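Sulfoquinovosidase from Escherichia coli hydrolyses sulfoquinovosyl diacylglycerides and simple sulfoquinovosides such as sulfoquinovosyl glycerol, releasing sulfoquinovose for sulfoglycolysis. One contact in two of its structures: PDB 5AEG (chain A, 1.85 Å), residues V302-K307 and Y333-V338, and PDB 5AEE (chain B, 1.85 Å), residues V302-K307 and Y333-V338. Structure 2 is superposed on structure 1 by the backbone atoms of these residues (RMSD 0.21 Å); each is numbered along its deposited sequence.

Structure 1 (5AEG); sequences VMWNWK and YINPYV.
W304 and W306, in the loop after strand 299-302, pack on the C-terminal end of TIM-barrel strand 329-334 and the turn beyond it. N335 stands upright between the indoles: with CG between its backbone N and carbonyl carbon (chi1 77°), ND2 sits over the centre of the W304 ring, 3.4 Å above its plane, the amide at 83° to it. N335 ND2 also donates to Y333 OH (3.2 Å), a partner of the nucleophile D405, while OD1 accepts from Y337 N in an Asx turn. I334 CG1 makes a CH-pi contact over one face of W306, whose NE1 donates to Y337 O (2.9 Å). Y337 runs beside W304, Y337 CD2 3.7 Å from W304 CZ3; its hydroxyl bonds Y409 O. A water in the substrate site, to which V302 and W304 belong, accepts from W304 NE1 (2.8 Å) and donates to Y333 OH.

Structure 2 (5AEE); sequences VMWNWK and YINPYV. It carries 1 engineered substitution outside these segments. With NSQ (4-nitrophenyl alpha-D-6-sulfoquinovoside), chain C.
N335 stands upright between the indoles of W304 and W306: with CG between its backbone N and carbonyl carbon (chi1 71°), ND2 sits over the centre of the W304 ring, 3.2 Å above its plane, the amide at 79° to it. N335 ND2 also donates to Y333 OH (3.1 Å), a partner of the nucleophile D405, while OD1 accepts from Y337 N in an Asx turn. I334 CG1 makes a CH-pi contact over one face of W306, whose NE1 donates to Y337 O (3.0 Å). Y337 runs beside W304, Y337 CD2 3.8 Å from W304 CZ3; its hydroxyl bonds G407 N and Y409 N. Sulfonate O13 of the bound sulfoquinovoside is gripped by W304 NE1 (3.0 Å, 174°) and V302 N (2.8 Å); R301 also bonds the ligand. The phenol end of Y333 packs against its sulfonate-bearing carbon, Y333 OH 3.6 Å from C6.

What differs
The two backbones superpose closely, and the side chains of W304(A), W306(A), Y333(A), I334(A), N335(A) and V338(A) and their counterparts in chain B keep their places. Both structures have the bond from NE1 of W306(A) or W306(B) to O of Y337(A) or Y337(B), and that from ND2 of N335(A) or N335(B) to OH of Y333(A) or Y333(B). The main change is the bound group: only structure 2 holds 4-nitrophenyl alpha-D-6-sulfoquinovoside, which meets V302(B), W304(B) and Y333(B). Sulfonate O13 gives W304(B) NE1 and V302(B) N a shared acceptor; in structure 1, W304(A) NE1 donates to a modelled water that also bonds Y333(A) OH. As the indole and the tyrosine keep the same place in both, binding here seems to need little rearrangement of these two side chains. Outside the segments, D472(A), the probable proton donor, is the engineered N472(B), whose OD1 bonds the ligand; the exchange probably hinders hydrolysis, consistent with a substrate seen uncleaved. Beside the indole, the phenol ring of Y337(B) is twisted by about 41° about its last bond relative to Y337(A), and the OH atoms stand 1.8 Å apart after superposition. CD1, CE1, CZ and OH leave their places, whereas CD2 keeps its touch: Y337(A) CD2 to W304(A) CZ3 3.7 Å, Y337(B) CD2 to W304(B) CZ3 3.8 Å.

Structure 1 (5AEG)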
loop_
_atom_site.group_PDB
_atom_site.type_symbol
_atom_site.label_atom_id
_atom_site.label_comp_id
_atom_site.label_asym_id
_atom_site.label_seq_id
_atom_site.Cartn_x
_atom_site.Cartn_y
_atom_site.Cartn_z
ATOM N N VAL A 302 -16.160 -1.372 -16.187
ATOM C CA VAL A 302 -17.099 -1.846 -15.206
ATOM C C VAL A 302 -18.151 -0.711 -15.059
ATOM O O VAL A 302 -17.791 0.466 -15.098
ATOM C CB VAL A 302 -16.399 -2.084 -13.867
ATOM C CG1 VAL A 302 -17.371 -2.407 -12.773
ATOM C CG2 VAL A 302 -15.386 -3.211 -14.003
ATOM N N MET A 303 -19.398 -1.110 -14.848
ATOM C CA MET A 303 -20.501 -0.209 -14.580
ATOM C C MET A 303 -20.469 0.148 -13.100
ATOM O O MET A 303 -20.603 -0.727 -12.193
ATOM C CB MET A 303 -21.831 -0.920 -14.997
ATOM C CG MET A 303 -23.138 -0.209 -14.678
ATOM S SD MET A 303 -23.407 1.165 -15.811
ATOM C CE MET A 303 -23.542 0.366 -17.401
ATOM N N TRP A 304 -20.310 1.435 -12.786
ATOM C CA TRP A 304 -20.153 1.824 -11.391
ATOM C C TRP A 304 -21.463 1.993 -10.586
ATOM O O TRP A 304 -21.801 3.082 -10.073
ATOM C CB TRP A 304 -19.264 3.071 -11.287
ATOM C CG TRP A 304 -17.825 2.871 -11.673
ATOM C CD1 TRP A 304 -17.266 1.792 -12.226
ATOM C CD2 TRP A 304 -16.783 3.819 -11.522
ATOM N NE1 TRP A 304 -15.927 2.010 -12.495
ATOM C CE2 TRP A 304 -15.621 3.258 -12.056
ATOM C CE3 TRP A 304 -16.731 5.107 -11.032
ATOM C CZ2 TRP A 304 -14.410 3.928 -12.058
ATOM C CZ3 TRP A 304 -15.485 5.776 -11.064
ATOM C CH2 TRP A 304 -14.379 5.163 -11.527
ATOM N N ASN A 305 -22.236 0.930 -10.519
ATOM C CA ASN A 305 -23.405 0.871 -9.669
ATOM C C ASN A 305 -23.396 -0.499 -8.981
ATOM O O ASN A 305 -23.562 -1.501 -9.640
ATOM C CB ASN A 305 -24.679 1.074 -10.513
ATOM C CG ASN A 305 -25.894 1.377 -9.632
ATOM O OD1 ASN A 305 -25.999 2.450 -9.067
ATOM N ND2 ASN A 305 -26.709 0.391 -9.402
ATOM N N TRP A 306 -23.284 -0.479 -7.653
ATOM C CA TRP A 306 -22.830 -1.608 -6.825
ATOM C C TRP A 306 -24.007 -2.508 -6.401
ATOM O O TRP A 306 -24.377 -2.680 -5.234
ATOM C CB TRP A 306 -21.930 -1.127 -5.662
ATOM C CG TRP A 306 -21.052 -0.027 -6.083
ATOM C CD1 TRP A 306 -20.991 1.226 -5.544
ATOM C CD2 TRP A 306 -20.066 -0.064 -7.081
ATOM N NE1 TRP A 306 -20.081 1.988 -6.187
ATOM C CE2 TRP A 306 -19.532 1.245 -7.177
ATOM C CE3 TRP A 306 -19.661 -1.037 -8.008
ATOM C CZ2 TRP A 306 -18.543 1.560 -8.038
ATOM C CZ3 TRP A 306 -18.665 -0.710 -8.881
ATOM C CH2 TRP A 306 -18.125 0.562 -8.899
ATOM N N LYS A 307 -24.509 -3.166 -7.447
ATOM C CA LYS A 307 -25.561 -4.128 -7.309
ATOM C C LYS A 307 -25.402 -5.157 -8.417
ATOM O O LYS A 307 -25.012 -4.809 -9.552
ATOM C CB LYS A 307 -26.856 -3.349 -7.450
ATOM C CG LYS A 307 -28.151 -4.056 -7.136
ATOM C CD LYS A 307 -29.209 -2.990 -6.720
ATOM C CE LYS A 307 -29.279 -1.661 -7.552
ATOM N NZ LYS A 307 -29.305 -0.367 -6.762
ATOM N N TYR A 333 -16.412 -6.232 -6.784
ATOM C CA TYR A 333 -15.700 -4.981 -6.910
ATOM C C TYR A 333 -16.620 -3.859 -6.425
ATOM O O TYR A 333 -17.840 -3.847 -6.771
ATOM C CB TYR A 333 -15.319 -4.730 -8.383
ATOM C CG TYR A 333 -14.681 -3.417 -8.678
ATOM C CD1 TYR A 333 -15.454 -2.227 -8.790
ATOM C CD2 TYR A 333 -13.332 -3.300 -8.907
ATOM C CE1 TYR A 333 -14.839 -1.008 -9.024
ATOM C CE2 TYR A 333 -12.721 -2.070 -9.161
ATOM C CZ TYR A 333 -13.487 -0.922 -9.205
ATOM O OH TYR A 333 -12.932 0.262 -9.466
ATOM N N ILE A 334 -16.010 -2.885 -5.745
ATOM C CA ILE A 334 -16.678 -1.666 -5.324
ATOM C C ILE A 334 -15.642 -0.538 -5.203
ATOM O O ILE A 334 -14.434 -0.796 -4.953
ATOM C CB ILE A 334 -17.504 -1.873 -4.022
ATOM C CG1 ILE A 334 -18.299 -0.578 -3.727
ATOM C CG2 ILE A 334 -16.685 -2.215 -2.791
ATOM C CD1 ILE A 334 -19.394 -0.822 -2.721
ATOM N N ASN A 335 -16.087 0.707 -5.432
ATOM C CA ASN A 335 -15.297 1.881 -5.215
ATOM C C ASN A 335 -16.185 2.988 -4.585
ATOM O O ASN A 335 -17.403 2.754 -4.478
ATOM C CB ASN A 335 -14.518 2.256 -6.435
ATOM C CG ASN A 335 -15.298 2.933 -7.509
ATOM O OD1 ASN A 335 -16.139 3.762 -7.280
ATOM N ND2 ASN A 335 -14.918 2.668 -8.717
ATOM N N PRO A 336 -15.590 4.110 -4.176
ATOM C CA PRO A 336 -16.392 5.038 -3.367
ATOM C C PRO A 336 -17.017 6.138 -4.227
ATOM O O PRO A 336 -17.326 7.215 -3.701
ATOM C CB PRO A 336 -15.370 5.530 -2.368
ATOM C CG PRO A 336 -14.122 5.684 -3.235
ATOM C CD PRO A 336 -14.176 4.564 -4.243
ATOM N N TYR A 337 -17.230 5.855 -5.529
ATOM C CA TYR A 337 -17.975 6.706 -6.453
ATOM C C TYR A 337 -19.231 5.932 -6.924
ATOM O O TYR A 337 -19.345 4.709 -6.722
ATOM C CB TYR A 337 -17.184 7.058 -7.684
ATOM C CG TYR A 337 -15.785 7.636 -7.452
ATOM C CD1 TYR A 337 -15.588 9.006 -7.196
ATOM C CD2 TYR A 337 -14.648 6.832 -7.604
ATOM C CE1 TYR A 337 -14.286 9.531 -7.065
ATOM C CE2 TYR A 337 -13.386 7.320 -7.407
ATOM C CZ TYR A 337 -13.166 8.691 -7.186
ATOM O OH TYR A 337 -11.840 9.186 -7.030
ATOM N N VAL A 338 -20.153 6.669 -7.518
ATOM C CA VAL A 338 -21.414 6.086 -8.001
ATOM C C VAL A 338 -21.764 6.737 -9.326
ATOM O O VAL A 338 -21.855 7.957 -9.425
ATOM C CB VAL A 338 -22.551 6.200 -6.987
ATOM C CG1 VAL A 338 -22.459 5.170 -5.885
ATOM C CG2 VAL A 338 -22.669 7.595 -6.381
HETATM O O HOH W 1 -13.478 0.603 -12.418
#

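Structure 2 (5AEE)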
loop_
_atom_site.group_PDB
_atom_site.type_symbol
_atom_site.label_atom_id
_atom_site.label_comp_id
_atom_site.label_asym_id
_atom_site.label_seq_id
_atom_site.Cartn_x
_atom_site.Cartn_y
_atom_site.Cartn_z
ATOM N N VAL B 302 -15.962 -1.328 -15.484
ATOM C CA VAL B 302 -17.062 -1.882 -14.699
ATOM C C VAL B 302 -18.139 -0.818 -14.761
ATOM O O VAL B 302 -17.818 0.378 -14.875
ATOM C CB VAL B 302 -16.602 -2.116 -13.265
ATOM C CG1 VAL B 302 -17.761 -2.585 -12.393
ATOM C CG2 VAL B 302 -15.488 -3.165 -13.252
ATOM N N MET B 303 -19.376 -1.237 -14.688
ATOM C CA MET B 303 -20.511 -0.283 -14.501
ATOM C C MET B 303 -20.552 0.085 -13.045
ATOM O O MET B 303 -20.871 -0.757 -12.163
ATOM C CB MET B 303 -21.836 -0.923 -14.898
ATOM C CG MET B 303 -23.056 -0.031 -14.653
ATOM S SD MET B 303 -22.861 1.619 -15.403
ATOM C CE MET B 303 -22.723 1.028 -17.099
ATOM N N TRP B 304 -20.264 1.328 -12.743
ATOM C CA TRP B 304 -20.170 1.750 -11.298
ATOM C C TRP B 304 -21.461 2.009 -10.546
ATOM O O TRP B 304 -21.753 3.099 -10.000
ATOM C CB TRP B 304 -19.216 2.933 -11.127
ATOM C CG TRP B 304 -17.832 2.751 -11.554
ATOM C CD1 TRP B 304 -17.233 1.662 -12.153
ATOM C CD2 TRP B 304 -16.823 3.735 -11.470
ATOM N NE1 TRP B 304 -15.910 1.920 -12.397
ATOM C CE2 TRP B 304 -15.632 3.176 -11.987
ATOM C CE3 TRP B 304 -16.795 5.011 -10.957
ATOM C CZ2 TRP B 304 -14.460 3.865 -12.062
ATOM C CZ3 TRP B 304 -15.600 5.701 -11.018
ATOM C CH2 TRP B 304 -14.450 5.116 -11.535
ATOM N N ASN B 305 -22.220 0.931 -10.386
ATOM C CA ASN B 305 -23.413 0.931 -9.620
ATOM C C ASN B 305 -23.446 -0.424 -8.968
ATOM O O ASN B 305 -23.579 -1.458 -9.650
ATOM C CB ASN B 305 -24.632 1.135 -10.527
ATOM C CG ASN B 305 -25.872 1.415 -9.729
ATOM O OD1 ASN B 305 -26.003 2.463 -9.070
ATOM N ND2 ASN B 305 -26.756 0.435 -9.696
ATOM N N TRP B 306 -23.355 -0.400 -7.652
ATOM C CA TRP B 306 -22.884 -1.515 -6.866
ATOM C C TRP B 306 -24.025 -2.405 -6.483
ATOM O O TRP B 306 -24.344 -2.551 -5.339
ATOM C CB TRP B 306 -22.151 -1.030 -5.653
ATOM C CG TRP B 306 -21.132 0.046 -6.078
ATOM C CD1 TRP B 306 -21.048 1.291 -5.554
ATOM C CD2 TRP B 306 -20.131 -0.041 -7.076
ATOM N NE1 TRP B 306 -20.053 1.998 -6.148
ATOM C CE2 TRP B 306 -19.454 1.191 -7.084
ATOM C CE3 TRP B 306 -19.697 -1.047 -7.945
ATOM C CZ2 TRP B 306 -18.449 1.465 -7.961
ATOM C CZ3 TRP B 306 -18.656 -0.769 -8.808
ATOM C CH2 TRP B 306 -18.043 0.448 -8.812
ATOM N N LYS B 307 -24.515 -3.109 -7.497
ATOM C CA LYS B 307 -25.592 -4.057 -7.330
ATOM C C LYS B 307 -25.366 -5.139 -8.360
ATOM O O LYS B 307 -25.010 -4.874 -9.482
ATOM C CB LYS B 307 -26.885 -3.277 -7.624
ATOM C CG LYS B 307 -28.167 -4.014 -7.382
ATOM C CD LYS B 307 -29.328 -3.146 -7.899
ATOM C CE LYS B 307 -30.403 -3.956 -8.634
ATOM N NZ LYS B 307 -31.132 -4.951 -7.791
ATOM N N TYR B 333 -16.296 -6.157 -6.953
ATOM C CA TYR B 333 -15.588 -4.889 -7.196
ATOM C C TYR B 333 -16.512 -3.764 -6.662
ATOM O O TYR B 333 -17.742 -3.733 -6.915
ATOM C CB TYR B 333 -15.323 -4.697 -8.687
ATOM C CG TYR B 333 -14.650 -3.352 -8.987
ATOM C CD1 TYR B 333 -15.420 -2.181 -9.104
ATOM C CD2 TYR B 333 -13.319 -3.228 -9.099
ATOM C CE1 TYR B 333 -14.813 -0.959 -9.331
ATOM C CE2 TYR B 333 -12.690 -1.958 -9.346
ATOM C CZ TYR B 333 -13.463 -0.848 -9.418
ATOM O OH TYR B 333 -12.942 0.412 -9.660
ATOM N N ILE B 334 -15.922 -2.816 -5.961
ATOM C CA ILE B 334 -16.679 -1.602 -5.511
ATOM C C ILE B 334 -15.638 -0.506 -5.383
ATOM O O ILE B 334 -14.476 -0.801 -5.108
ATOM C CB ILE B 334 -17.425 -1.847 -4.188
ATOM C CG1 ILE B 334 -18.311 -0.655 -3.784
ATOM C CG2 ILE B 334 -16.463 -2.284 -3.097
ATOM C CD1 ILE B 334 -19.436 -1.010 -2.815
ATOM N N ASN B 335 -16.040 0.708 -5.716
ATOM C CA ASN B 335 -15.285 1.879 -5.353
ATOM C C ASN B 335 -16.208 2.883 -4.636
ATOM O O ASN B 335 -17.379 2.662 -4.565
ATOM C CB ASN B 335 -14.477 2.381 -6.526
ATOM C CG ASN B 335 -15.296 3.004 -7.621
ATOM O OD1 ASN B 335 -16.128 3.876 -7.413
ATOM N ND2 ASN B 335 -15.041 2.530 -8.870
ATOM N N PRO B 336 -15.682 4.001 -4.146
ATOM C CA PRO B 336 -16.555 4.846 -3.378
ATOM C C PRO B 336 -17.199 6.003 -4.216
ATOM O O PRO B 336 -17.564 7.061 -3.675
ATOM C CB PRO B 336 -15.624 5.395 -2.305
ATOM C CG PRO B 336 -14.343 5.544 -3.005
ATOM C CD PRO B 336 -14.324 4.523 -4.172
ATOM N N TYR B 337 -17.294 5.779 -5.506
ATOM C CA TYR B 337 -17.936 6.660 -6.418
ATOM C C TYR B 337 -19.142 5.964 -6.952
ATOM O O TYR B 337 -19.236 4.754 -6.831
ATOM C CB TYR B 337 -16.948 7.112 -7.500
ATOM C CG TYR B 337 -15.579 7.454 -6.968
ATOM C CD1 TYR B 337 -15.412 8.193 -5.783
ATOM C CD2 TYR B 337 -14.413 6.979 -7.608
ATOM C CE1 TYR B 337 -14.122 8.497 -5.287
ATOM C CE2 TYR B 337 -13.138 7.310 -7.134
ATOM C CZ TYR B 337 -12.983 8.030 -5.932
ATOM O OH TYR B 337 -11.698 8.348 -5.399
ATOM N N VAL B 338 -20.116 6.744 -7.454
ATOM C CA VAL B 338 -21.329 6.154 -8.056
ATOM C C VAL B 338 -21.710 6.781 -9.417
ATOM O O VAL B 338 -21.868 8.029 -9.503
ATOM C CB VAL B 338 -22.490 6.209 -7.075
ATOM C CG1 VAL B 338 -22.259 5.195 -5.971
ATOM C CG2 VAL B 338 -22.641 7.625 -6.451
HETATM O O12 NSQ C . -12.288 1.633 -13.418
HETATM S S10 NSQ C . -12.684 0.278 -13.872
HETATM O O13 NSQ C . -14.110 -0.096 -13.749
HETATM O O11 NSQ C . -12.146 0.094 -15.219
HETATM C C6 NSQ C . -11.922 -0.890 -12.864
HETATM C C5 NSQ C . -10.400 -0.870 -12.844
HETATM O O5 NSQ C . -10.074 0.290 -12.012
HETATM C C1 NSQ C . -8.743 0.442 -11.621
HETATM C C2 NSQ C . -8.182 -0.854 -10.997
HETATM O O2 NSQ C . -6.861 -0.573 -10.626
HETATM C C3 NSQ C . -8.348 -1.988 -11.985
HETATM O O3 NSQ C . -7.834 -3.209 -11.499
HETATM C C4 NSQ C . -9.804 -2.193 -12.333
HETATM O O4 NSQ C . -9.896 -3.234 -13.352
HETATM O O1 NSQ C . -8.061 0.780 -12.827
HETATM C C25 NSQ C . -8.224 2.029 -13.282
HETATM C C26 NSQ C . -7.825 3.112 -12.482
HETATM C C27 NSQ C . -8.064 4.374 -12.940
HETATM C C28 NSQ C . -8.617 4.564 -14.202
HETATM N N32 NSQ C . -8.890 5.884 -14.610
HETATM O O33 NSQ C . -9.722 6.068 -15.545
HETATM O O34 NSQ C . -8.458 6.870 -13.917
HETATM C C29 NSQ C . -9.018 3.466 -14.958
HETATM C C30 NSQ C . -8.814 2.178 -14.497
#